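PDB 6DTU: maltose-binding protein MalE1 from Thermotoga maritima, which probably binds maltose and related malto-oligosaccharides for uptake into the cell, and is seen here holding maltotetraose. Local coordinates for residues V145-Y157 with I204-M217. Numbering follows the deposited sequence. Where two conformers were deposited one is given.
With GLC (alpha-D-glucopyranose), chain C; GLC (alpha-D-glucopyranose), chain B; GLC (alpha-D-glucopyranose), chain D.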
ATOM      1  N   VAL A 145     -11.803   0.957 -24.396  1.00 29.79           N
ATOM      2  CA  VAL A 145     -11.019   1.680 -23.400  1.00 23.61           C
ATOM      3  C   VAL A 145     -11.942   1.992 -22.237  1.00 22.81           C
ATOM      4  O   VAL A 145     -13.013   2.573 -22.433  1.00 22.82           O
ATOM      5  CB  VAL A 145     -10.448   2.998 -23.959  1.00 22.97           C
ATOM      6  CG1 VAL A 145      -9.555   3.685 -22.931  1.00 23.46           C
ATOM      7  CG2 VAL A 145      -9.676   2.756 -25.260  1.00 28.39           C
ATOM      8  N   ARG A 146     -11.501   1.679 -21.022  1.00 17.98           N
ATOM      9  CA  ARG A 146     -12.285   1.986 -19.840  1.00 17.62           C
ATOM     10  C   ARG A 146     -11.962   3.408 -19.409  1.00 19.36           C
ATOM     11  O   ARG A 146     -10.791   3.792 -19.348  1.00 16.45           O
ATOM     12  CB  ARG A 146     -11.919   1.018 -18.713  1.00 16.74           C
ATOM     13  CG  ARG A 146     -12.649  -0.322 -18.736  1.00 17.68           C
ATOM     14  CD  ARG A 146     -14.136  -0.155 -18.361  1.00 17.47           C
ATOM     15  NE  ARG A 146     -14.262   0.338 -16.989  1.00 19.68           N
ATOM     16  CZ  ARG A 146     -14.257  -0.425 -15.903  1.00 20.57           C
ATOM     17  NH1 ARG A 146     -14.155  -1.749 -15.994  1.00 19.67           N
ATOM     18  NH2 ARG A 146     -14.363   0.140 -14.707  1.00 17.88           N
ATOM     19  N   GLY A 147     -13.005   4.191 -19.134  1.00 18.11           N
ATOM     20  CA  GLY A 147     -12.793   5.551 -18.663  1.00 17.13           C
ATOM     21  C   GLY A 147     -12.147   5.616 -17.292  1.00 17.73           C
ATOM     22  O   GLY A 147     -11.268   6.451 -17.060  1.00 16.52           O
ATOM     23  N   PHE A 148     -12.556   4.733 -16.376  1.00 17.04           N
ATOM     24  CA  PHE A 148     -12.055   4.758 -15.005  1.00 15.95           C
ATOM     25  C   PHE A 148     -12.117   3.356 -14.416  1.00 16.59           C
ATOM     26  O   PHE A 148     -13.111   2.648 -14.596  1.00 17.30           O
ATOM     27  CB  PHE A 148     -12.879   5.720 -14.140  1.00 15.54           C
ATOM     28  CG  PHE A 148     -12.464   5.743 -12.700  1.00 16.34           C
ATOM     29  CD1 PHE A 148     -11.301   6.400 -12.307  1.00 17.36           C
ATOM     30  CD2 PHE A 148     -13.208   5.055 -11.745  1.00 17.19           C
ATOM     31  CE1 PHE A 148     -10.890   6.386 -10.975  1.00 17.56           C
ATOM     32  CE2 PHE A 148     -12.815   5.046 -10.408  1.00 19.12           C
ATOM     33  CZ  PHE A 148     -11.649   5.716 -10.029  1.00 17.85           C
ATOM     34  N   ILE A 149     -11.046   2.957 -13.725  1.00 14.31           N
ATOM     35  CA  ILE A 149     -11.000   1.689 -13.001  1.00 15.32           C
ATOM     36  C   ILE A 149     -10.260   1.868 -11.681  1.00 15.29           C
ATOM     37  O   ILE A 149      -9.185   2.473 -11.631  1.00 15.24           O
ATOM     38  CB  ILE A 149     -10.323   0.544 -13.790  1.00 14.45           C
ATOM     39  CG1 ILE A 149     -10.656   0.563 -15.277  1.00 18.26           C
ATOM     40  CG2 ILE A 149     -10.723  -0.813 -13.196  1.00 15.38           C
ATOM     41  CD1 ILE A 149      -9.874  -0.517 -16.024  1.00 18.29           C
ATOM     42  N   THR A 150     -10.796   1.258 -10.631  1.00 17.70           N
ATOM     43  CA  THR A 150      -9.998   0.918  -9.462  1.00 12.21           C
ATOM     44  C   THR A 150     -10.531  -0.399  -8.920  1.00 15.64           C
ATOM     45  O   THR A 150     -11.465  -0.985  -9.479  1.00 14.48           O
ATOM     46  CB  THR A 150      -9.935   2.052  -8.431  1.00 13.04           C
ATOM     47  OG1 THR A 150      -8.934   1.727  -7.458  1.00 14.33           O
ATOM     48  CG2 THR A 150     -11.284   2.210  -7.721  1.00 15.80           C
ATOM     49  N   SER A 151      -9.920  -0.876  -7.835  1.00 13.49           N
ATOM     50  CA  SER A 151     -10.363  -2.129  -7.229  1.00 14.74           C
ATOM     51  C   SER A 151     -11.606  -1.825  -6.395  1.00 17.23           C
ATOM     52  O   SER A 151     -11.523  -1.456  -5.223  1.00 15.76           O
ATOM     53  CB  SER A 151      -9.226  -2.737  -6.420  1.00 16.54           C
ATOM     54  OG  SER A 151      -9.542  -4.083  -6.105  1.00 16.60           O
ATOM     55  N   ALA A 152     -12.787  -2.013  -7.014  1.00 12.97           N
ATOM     56  CA  ALA A 152     -14.034  -1.444  -6.503  1.00 16.14           C
ATOM     57  C   ALA A 152     -14.464  -2.018  -5.158  1.00 17.35           C
ATOM     58  O   ALA A 152     -15.152  -1.336  -4.380  1.00 14.82           O
ATOM     59  CB  ALA A 152     -15.133  -1.663  -7.537  1.00 16.79           C
ATOM     60  N   ALA A 153     -14.089  -3.257  -4.861  1.00 15.11           N
ATOM     61  CA  ALA A 153     -14.573  -3.947  -3.671  1.00 14.92           C
ATOM     62  C   ALA A 153     -13.494  -4.119  -2.620  1.00 15.33           C
ATOM     63  O   ALA A 153     -13.694  -4.853  -1.645  1.00 17.79           O
ATOM     64  CB  ALA A 153     -15.152  -5.307  -4.060  1.00 16.40           C
ATOM     65  N   GLU A 154     -12.372  -3.443  -2.787  1.00 16.77           N
ATOM     66  CA  GLU A 154     -11.210  -3.606  -1.928  1.00 15.05           C
ATOM     67  C   GLU A 154     -11.078  -2.356  -1.065  1.00 14.44           C
ATOM     68  O   GLU A 154     -10.826  -1.261  -1.584  1.00 14.33           O
ATOM     69  CB  GLU A 154      -9.972  -3.824  -2.800  1.00 15.75           C
ATOM     70  CG  GLU A 154      -8.839  -4.515  -2.106  1.00 24.21           C
ATOM     71  CD  GLU A 154      -7.707  -4.899  -3.056  1.00 24.76           C
ATOM     72  OE1 GLU A 154      -7.910  -4.938  -4.300  1.00 21.32           O
ATOM     73  OE2 GLU A 154      -6.602  -5.176  -2.539  1.00 25.04           O
ATOM     74  N   PHE A 155     -11.224  -2.529   0.248  1.00 13.91           N
ATOM     75  CA  PHE A 155     -11.276  -1.393   1.173  1.00 12.54           C
ATOM     76  C   PHE A 155     -10.086  -0.452   1.019  1.00 14.88           C
ATOM     77  O   PHE A 155     -10.238   0.776   1.093  1.00 16.14           O
ATOM     78  CB  PHE A 155     -11.354  -1.932   2.601  1.00 15.50           C
ATOM     79  CG  PHE A 155     -11.139  -0.893   3.680  1.00 13.98           C
ATOM     80  CD1 PHE A 155     -11.884   0.272   3.710  1.00 16.89           C
ATOM     81  CD2 PHE A 155     -10.242  -1.128   4.709  1.00 14.45           C
ATOM     82  CE1 PHE A 155     -11.696   1.208   4.703  1.00 16.57           C
ATOM     83  CE2 PHE A 155     -10.050  -0.199   5.721  1.00 14.25           C
ATOM     84  CZ  PHE A 155     -10.783   0.972   5.723  1.00 14.01           C
ATOM     85  N   TYR A 156      -8.882  -1.000   0.837  1.00 13.76           N
ATOM     86  CA  TYR A 156      -7.701  -0.153   0.733  1.00 11.64           C
ATOM     87  C   TYR A 156      -7.860   0.915  -0.359  1.00 12.56           C
ATOM     88  O   TYR A 156      -7.452   2.073  -0.176  1.00 14.78           O
ATOM     89  CB  TYR A 156      -6.470  -1.024   0.503  1.00 11.82           C
ATOM     90  CG  TYR A 156      -5.185  -0.235   0.354  1.00 11.84           C
ATOM     91  CD1 TYR A 156      -4.386   0.090   1.460  1.00 11.62           C
ATOM     92  CD2 TYR A 156      -4.769   0.207  -0.901  1.00 13.53           C
ATOM     93  CE1 TYR A 156      -3.205   0.838   1.310  1.00 12.80           C
ATOM     94  CE2 TYR A 156      -3.582   0.940  -1.048  1.00 12.53           C
ATOM     95  CZ  TYR A 156      -2.825   1.249   0.065  1.00 13.56           C
ATOM     96  OH  TYR A 156      -1.685   1.970  -0.096  1.00 14.97           O
ATOM     97  N   TYR A 157      -8.496   0.559  -1.475  1.00 14.34           N
ATOM     98  CA  TYR A 157      -8.653   1.483  -2.594  1.00 15.54           C
ATOM     99  C   TYR A 157      -9.868   2.400  -2.473  1.00 15.71           C
ATOM    100  O   TYR A 157      -9.900   3.457  -3.123  1.00 15.67           O
ATOM    101  CB  TYR A 157      -8.684   0.698  -3.917  1.00 14.78           C
ATOM    102  CG  TYR A 157      -7.355   0.037  -4.158  1.00 15.03           C
ATOM    103  CD1 TYR A 157      -6.349   0.703  -4.851  1.00 13.28           C
ATOM    104  CD2 TYR A 157      -7.073  -1.227  -3.646  1.00 15.39           C
ATOM    105  CE1 TYR A 157      -5.096   0.130  -5.020  1.00 14.50           C
ATOM    106  CE2 TYR A 157      -5.846  -1.801  -3.827  1.00 13.68           C
ATOM    107  CZ  TYR A 157      -4.867  -1.125  -4.525  1.00 14.08           C
ATOM    108  OH  TYR A 157      -3.636  -1.675  -4.695  1.00 16.57           O
ATOM    109  N   ILE A 204     -19.581   3.648 -14.295  1.00 22.41           N
ATOM    110  CA  ILE A 204     -18.167   4.025 -14.352  0.73 19.93           C
ATOM    111  C   ILE A 204     -17.289   2.880 -13.868  1.00 20.00           C
ATOM    112  O   ILE A 204     -16.155   2.699 -14.330  1.00 18.66           O
ATOM    113  CB  ILE A 204     -17.955   5.278 -13.477  0.73 21.02           C
ATOM    114  CG1 ILE A 204     -18.944   6.374 -13.860  0.73 22.29           C
ATOM    115  CG2 ILE A 204     -16.510   5.783 -13.547  0.73 22.71           C
ATOM    116  CD1 ILE A 204     -18.773   6.829 -15.268  0.73 21.67           C
ATOM    117  N   LEU A 205     -17.774   2.145 -12.866  1.00 19.44           N
ATOM    118  CA  LEU A 205     -17.110   0.962 -12.351  1.00 16.77           C
ATOM    119  C   LEU A 205     -18.006  -0.242 -12.563  1.00 20.36           C
ATOM    120  O   LEU A 205     -19.241  -0.149 -12.507  1.00 21.35           O
ATOM    121  CB  LEU A 205     -16.816   1.084 -10.857  1.00 15.47           C
ATOM    122  CG  LEU A 205     -15.734   2.082 -10.479  1.00 15.15           C
ATOM    123  CD1 LEU A 205     -15.589   2.104  -8.978  1.00 18.40           C
ATOM    124  CD2 LEU A 205     -14.403   1.771 -11.179  1.00 16.32           C
ATOM    125  N   ASP A 206     -17.380  -1.359 -12.778  1.00 17.22           N
ATOM    126  CA  ASP A 206     -18.090  -2.604 -12.940  1.00 18.52           C
ATOM    127  C   ASP A 206     -17.930  -3.442 -11.683  1.00 19.80           C
ATOM    128  O   ASP A 206     -16.859  -3.433 -11.066  1.00 16.96           O
ATOM    129  CB  ASP A 206     -17.541  -3.376 -14.142  1.00 19.94           C
ATOM    130  CG  ASP A 206     -18.356  -4.626 -14.450  1.00 28.09           C
ATOM    131  OD1 ASP A 206     -19.385  -4.509 -15.156  1.00 30.42           O
ATOM    132  OD2 ASP A 206     -17.995  -5.721 -13.965  1.00 28.28           O
ATOM    133  N   PRO A 207     -18.973  -4.173 -11.286  1.00 19.69           N
ATOM    134  CA  PRO A 207     -18.917  -4.965 -10.051  1.00 20.25           C
ATOM    135  C   PRO A 207     -17.741  -5.927  -9.977  1.00 18.59           C
ATOM    136  O   PRO A 207     -17.312  -6.286  -8.883  1.00 23.13           O
ATOM    137  CB  PRO A 207     -20.252  -5.723 -10.069  1.00 20.88           C
ATOM    138  CG  PRO A 207     -21.168  -4.868 -10.884  1.00 24.09           C
ATOM    139  CD  PRO A 207     -20.314  -4.173 -11.901  1.00 21.28           C
ATOM    140  N   SER A 208     -17.196  -6.336 -11.116  1.00 19.88           N
ATOM    141  CA  SER A 208     -16.077  -7.270 -11.122  1.00 17.70           C
ATOM    142  C   SER A 208     -14.713  -6.590 -11.063  1.00 18.85           C
ATOM    143  O   SER A 208     -13.702  -7.296 -10.984  1.00 18.77           O
ATOM    144  CB  SER A 208     -16.121  -8.137 -12.381  1.00 20.04           C
ATOM    145  OG  SER A 208     -15.973  -7.328 -13.529  1.00 19.68           O
ATOM    146  N   ASP A 209     -14.658  -5.258 -11.076  1.00 14.34           N
ATOM    147  CA  ASP A 209     -13.376  -4.556 -11.117  1.00 15.47           C
ATOM    148  C   ASP A 209     -12.516  -4.930  -9.910  1.00 15.48           C
ATOM    149  O   ASP A 209     -12.998  -4.932  -8.772  1.00 17.55           O
ATOM    150  CB  ASP A 209     -13.584  -3.039 -11.133  1.00 12.08           C
ATOM    151  CG  ASP A 209     -14.054  -2.515 -12.475  1.00 17.29           C
ATOM    152  OD1 ASP A 209     -13.899  -3.223 -13.496  1.00 18.69           O
ATOM    153  OD2 ASP A 209     -14.538  -1.363 -12.505  1.00 15.43           O
ATOM    154  N   ASN A 210     -11.263  -5.294 -10.172  1.00 15.32           N
ATOM    155  CA  ASN A 210     -10.320  -5.651  -9.114  1.00 15.22           C
ATOM    156  C   ASN A 210      -8.942  -5.081  -9.454  1.00 14.82           C
ATOM    157  O   ASN A 210      -8.760  -4.352 -10.440  1.00 14.78           O
ATOM    158  CB  ASN A 210     -10.270  -7.164  -8.839  1.00 15.21           C
ATOM    159  CG  ASN A 210      -9.790  -7.969 -10.028  1.00 16.84           C
ATOM    160  OD1 ASN A 210      -9.201  -7.433 -10.963  1.00 17.01           O
ATOM    161  ND2 ASN A 210      -9.959  -9.289  -9.956  1.00 18.24           N
ATOM    162  N   TYR A 211      -7.950  -5.430  -8.637  1.00 12.93           N
ATOM    163  CA  TYR A 211      -6.620  -4.878  -8.859  1.00 12.50           C
ATOM    164  C   TYR A 211      -6.062  -5.298 -10.216  1.00 14.61           C
ATOM    165  O   TYR A 211      -5.527  -4.473 -10.966  1.00 13.67           O
ATOM    166  CB  TYR A 211      -5.668  -5.262  -7.711  1.00 14.29           C
ATOM    167  CG  TYR A 211      -4.345  -4.551  -7.904  1.00 13.50           C
ATOM    168  CD1 TYR A 211      -4.160  -3.252  -7.443  1.00 14.39           C
ATOM    169  CD2 TYR A 211      -3.327  -5.130  -8.635  1.00 13.71           C
ATOM    170  CE1 TYR A 211      -2.970  -2.556  -7.676  1.00 12.73           C
ATOM    171  CE2 TYR A 211      -2.154  -4.430  -8.905  1.00 13.99           C
ATOM    172  CZ  TYR A 211      -1.999  -3.145  -8.423  1.00 12.11           C
ATOM    173  OH  TYR A 211      -0.842  -2.471  -8.686  1.00 14.59           O
ATOM    174  N   GLN A 212      -6.117  -6.595 -10.520  1.00 15.43           N
ATOM    175  CA  GLN A 212      -5.529  -7.101 -11.756  1.00 15.89           C
ATOM    176  C   GLN A 212      -6.150  -6.455 -12.991  1.00 14.81           C
ATOM    177  O   GLN A 212      -5.436  -6.110 -13.939  1.00 15.28           O
ATOM    178  CB  GLN A 212      -5.642  -8.623 -11.792  1.00 16.91           C
ATOM    179  CG  GLN A 212      -4.816  -9.345 -12.843  1.00 24.07           C
ATOM    180  CD  GLN A 212      -5.439  -9.250 -14.207  1.00 18.78           C
ATOM    181  OE1 GLN A 212      -6.665  -9.297 -14.357  1.00 20.87           O
ATOM    182  NE2 GLN A 212      -4.598  -9.115 -15.216  1.00 18.98           N
ATOM    183  N   ILE A 213      -7.480  -6.300 -13.009  1.00 16.54           N
ATOM    184  CA  ILE A 213      -8.127  -5.647 -14.147  1.00 13.40           C
ATOM    185  C   ILE A 213      -7.652  -4.202 -14.265  1.00 14.00           C
ATOM    186  O   ILE A 213      -7.299  -3.732 -15.349  1.00 14.32           O
ATOM    187  CB  ILE A 213      -9.662  -5.738 -14.036  1.00 17.01           C
ATOM    188  CG1 ILE A 213     -10.130  -7.191 -14.247  1.00 16.07           C
ATOM    189  CG2 ILE A 213     -10.319  -4.754 -15.020  1.00 16.14           C
ATOM    190  CD1 ILE A 213     -11.564  -7.476 -13.758  1.00 15.39           C
ATOM    191  N   MET A 214      -7.618  -3.478 -13.143  1.00 12.98           N
ATOM    192  CA  MET A 214      -7.176  -2.089 -13.190  1.00 14.64           C
ATOM    193  C   MET A 214      -5.748  -1.983 -13.708  1.00 14.21           C
ATOM    194  O   MET A 214      -5.449  -1.199 -14.624  1.00 14.19           O
ATOM    195  CB  MET A 214      -7.249  -1.497 -11.784  1.00 13.63           C
ATOM    196  CG  MET A 214      -6.462  -0.189 -11.695  1.00 13.82           C
ATOM    197  SD  MET A 214      -6.475   0.604 -10.091  1.00 15.53           S
ATOM    198  CE  MET A 214      -5.712  -0.658  -9.041  1.00 14.60           C
ATOM    199  N   ASP A 215      -4.851  -2.766 -13.121  1.00 13.54           N
ATOM    200  CA  ASP A 215      -3.434  -2.666 -13.418  1.00 14.25           C
ATOM    201  C   ASP A 215      -3.147  -3.076 -14.859  1.00 13.96           C
ATOM    202  O   ASP A 215      -2.442  -2.364 -15.583  1.00 13.55           O
ATOM    203  CB  ASP A 215      -2.713  -3.590 -12.437  1.00 14.45           C
ATOM    204  CG  ASP A 215      -1.217  -3.319 -12.335  1.00 14.83           C
ATOM    205  OD1 ASP A 215      -0.796  -2.153 -12.383  1.00 14.13           O
ATOM    206  OD2 ASP A 215      -0.472  -4.287 -12.149  1.00 17.33           O
ATOM    207  N   SER A 216      -3.695  -4.217 -15.286  1.00 14.30           N
ATOM    208  CA  SER A 216      -3.437  -4.732 -16.623  1.00 15.02           C
ATOM    209  C   SER A 216      -4.043  -3.850 -17.710  1.00 13.72           C
ATOM    210  O   SER A 216      -3.396  -3.573 -18.714  1.00 16.88           O
ATOM    211  CB  SER A 216      -3.922  -6.173 -16.761  1.00 18.22           C
ATOM    212  OG  SER A 216      -5.314  -6.260 -16.608  1.00 18.22           O
ATOM    213  N   MET A 217      -5.297  -3.422 -17.549  0.60 15.51           N
ATOM    214  CA  MET A 217      -5.863  -2.548 -18.572  0.60 15.42           C
ATOM    215  C   MET A 217      -5.086  -1.241 -18.682  0.60 17.26           C
ATOM    216  O   MET A 217      -4.829  -0.750 -19.788  0.60 16.35           O
ATOM    217  CB  MET A 217      -7.355  -2.317 -18.341  0.60 17.81           C
ATOM    218  CG  MET A 217      -8.169  -3.593 -18.419  0.60 17.91           C
ATOM    219  SD  MET A 217      -9.933  -3.287 -18.450  0.60 19.50           S
ATOM    220  CE  MET A 217     -10.104  -2.465 -20.037  0.60 21.69           C
TER
HETATM  221  C1  GLC C   2      -0.371  -2.128  -2.212  1.00 12.63           C
HETATM  222  C2  GLC C   2      -0.022  -1.461  -0.932  1.00 12.95           C
HETATM  223  C3  GLC C   2      -0.370  -2.299   0.213  1.00 13.78           C
HETATM  224  C4  GLC C   2      -1.845  -2.646   0.213  1.00 10.93           C
HETATM  225  C5  GLC C   2      -2.280  -3.313  -1.127  1.00 11.85           C
HETATM  226  C6  GLC C   2      -3.703  -3.419  -1.259  1.00 13.17           C
HETATM  227  O2  GLC C   2       1.426  -1.293  -0.920  1.00 14.30           O
HETATM  228  O3  GLC C   2      -0.125  -1.576   1.476  1.00 12.94           O
HETATM  229  O4  GLC C   2      -2.125  -3.635   1.265  1.00 15.28           O
HETATM  230  O5  GLC C   2      -1.814  -2.379  -2.237  1.00 14.15           O
HETATM  231  O6  GLC C   2      -3.991  -4.301  -2.333  1.00 17.84           O
HETATM  232  C1  GLC B   1       2.711  -5.034  -5.285  1.00 18.36           C
HETATM  233  C2  GLC B   1       3.271  -4.010  -4.380  1.00 12.38           C
HETATM  234  C3  GLC B   1       2.460  -3.847  -3.160  1.00 14.23           C
HETATM  235  C4  GLC B   1       1.048  -3.509  -3.492  1.00 12.37           C
HETATM  236  C5  GLC B   1       0.416  -4.638  -4.349  1.00 13.32           C
HETATM  237  C6  GLC B   1      -0.842  -4.318  -4.872  1.00 17.14           C
HETATM  238  O1  GLC B   1       2.780  -6.288  -4.686  1.00 21.14           O
HETATM  239  O2  GLC B   1       4.631  -4.436  -4.045  1.00 15.09           O
HETATM  240  O3  GLC B   1       3.089  -2.767  -2.379  1.00 13.99           O
HETATM  241  O4  GLC B   1       0.278  -3.364  -2.269  1.00 13.10           O
HETATM  242  O5  GLC B   1       1.321  -4.752  -5.586  1.00 15.94           O
HETATM  243  O6  GLC B   1      -1.380  -5.479  -5.515  1.00 20.13           O
HETATM  244  C1  GLC D   3      -2.826  -3.186   2.381  1.00 13.65           C
HETATM  245  C2  GLC D   3      -2.197  -3.734   3.600  1.00 12.84           C
HETATM  246  C3  GLC D   3      -2.258  -5.230   3.632  1.00 13.47           C
HETATM  247  C4  GLC D   3      -3.649  -5.728   3.583  1.00 14.09           C
HETATM  248  C5  GLC D   3      -4.369  -5.206   2.314  1.00 14.09           C
HETATM  249  C6  GLC D   3      -5.737  -5.525   2.311  1.00 12.87           C
HETATM  250  O2  GLC D   3      -0.799  -3.329   3.622  1.00 14.74           O
HETATM  251  O3  GLC D   3      -1.613  -5.717   4.852  1.00 14.87           O
HETATM  252  O4  GLC D   3      -3.598  -7.180   3.527  1.00 14.08           O
HETATM  253  O5  GLC D   3      -4.227  -3.651   2.288  1.00 13.14           O
HETATM  254  O6  GLC D   3      -6.295  -5.060   1.101  1.00 17.47           O
HETATM  255  O   HOH W   1     -15.041   3.222 -16.878  1.00 18.34           O
HETATM  256  O   HOH W   2     -12.152  -5.217  -6.020  1.00 16.02           O
HETATM  257  O   HOH W   3      -8.174  -7.330  -6.299  1.00 20.15           O
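Arg146 overlaps Asp209 end-on, its NH1 and NH2 each taking one carboxylate oxygen, with guanidinium and carboxylate planes only 22° apart. The bonds are nearly straight, Arg146 NH1 to Asp209 OD1 at 2.9 Å and Arg146 NH2 to Asp209 OD2 at 2.7 Å, and the arginine chain bends at chi2 and chi3 to bring them there. The other N-H of NH2 is shared between Ile204 O (3.1 Å) and Phe148 O, both tilted out of the guanidinium plane, while Ile149 CG1 lies over one guanidinium face. Asp206 N meets Asp209 OD2 from the carboxylate face opposite NH2, fixing the acid from its own loop. Replacing Arg146 by an alanine is likely to strand the Asp209 carboxylate without its positive mate and leave the Phe148 and Ile204 oxygens with no N-H between them.

Beside this pair, Leu205 CD2 packs 3.5 Å from Phe148 CD2, and Ile149 CG2 rests on Met214 CB of helix 211-219. At the sugar end Tyr157 OH lies 3.2 Å from Tyr211 CE1, the rings inclined at 46°. Glu154 takes Ser151 OG on OE1 and accepts from O6 of the chain C glucose on OE2 (2.8 Å). A two-pronged ion pair thus ties edge strand 146-149 to the turn before helix 211-219, behind a glycan pocket lined from both segments.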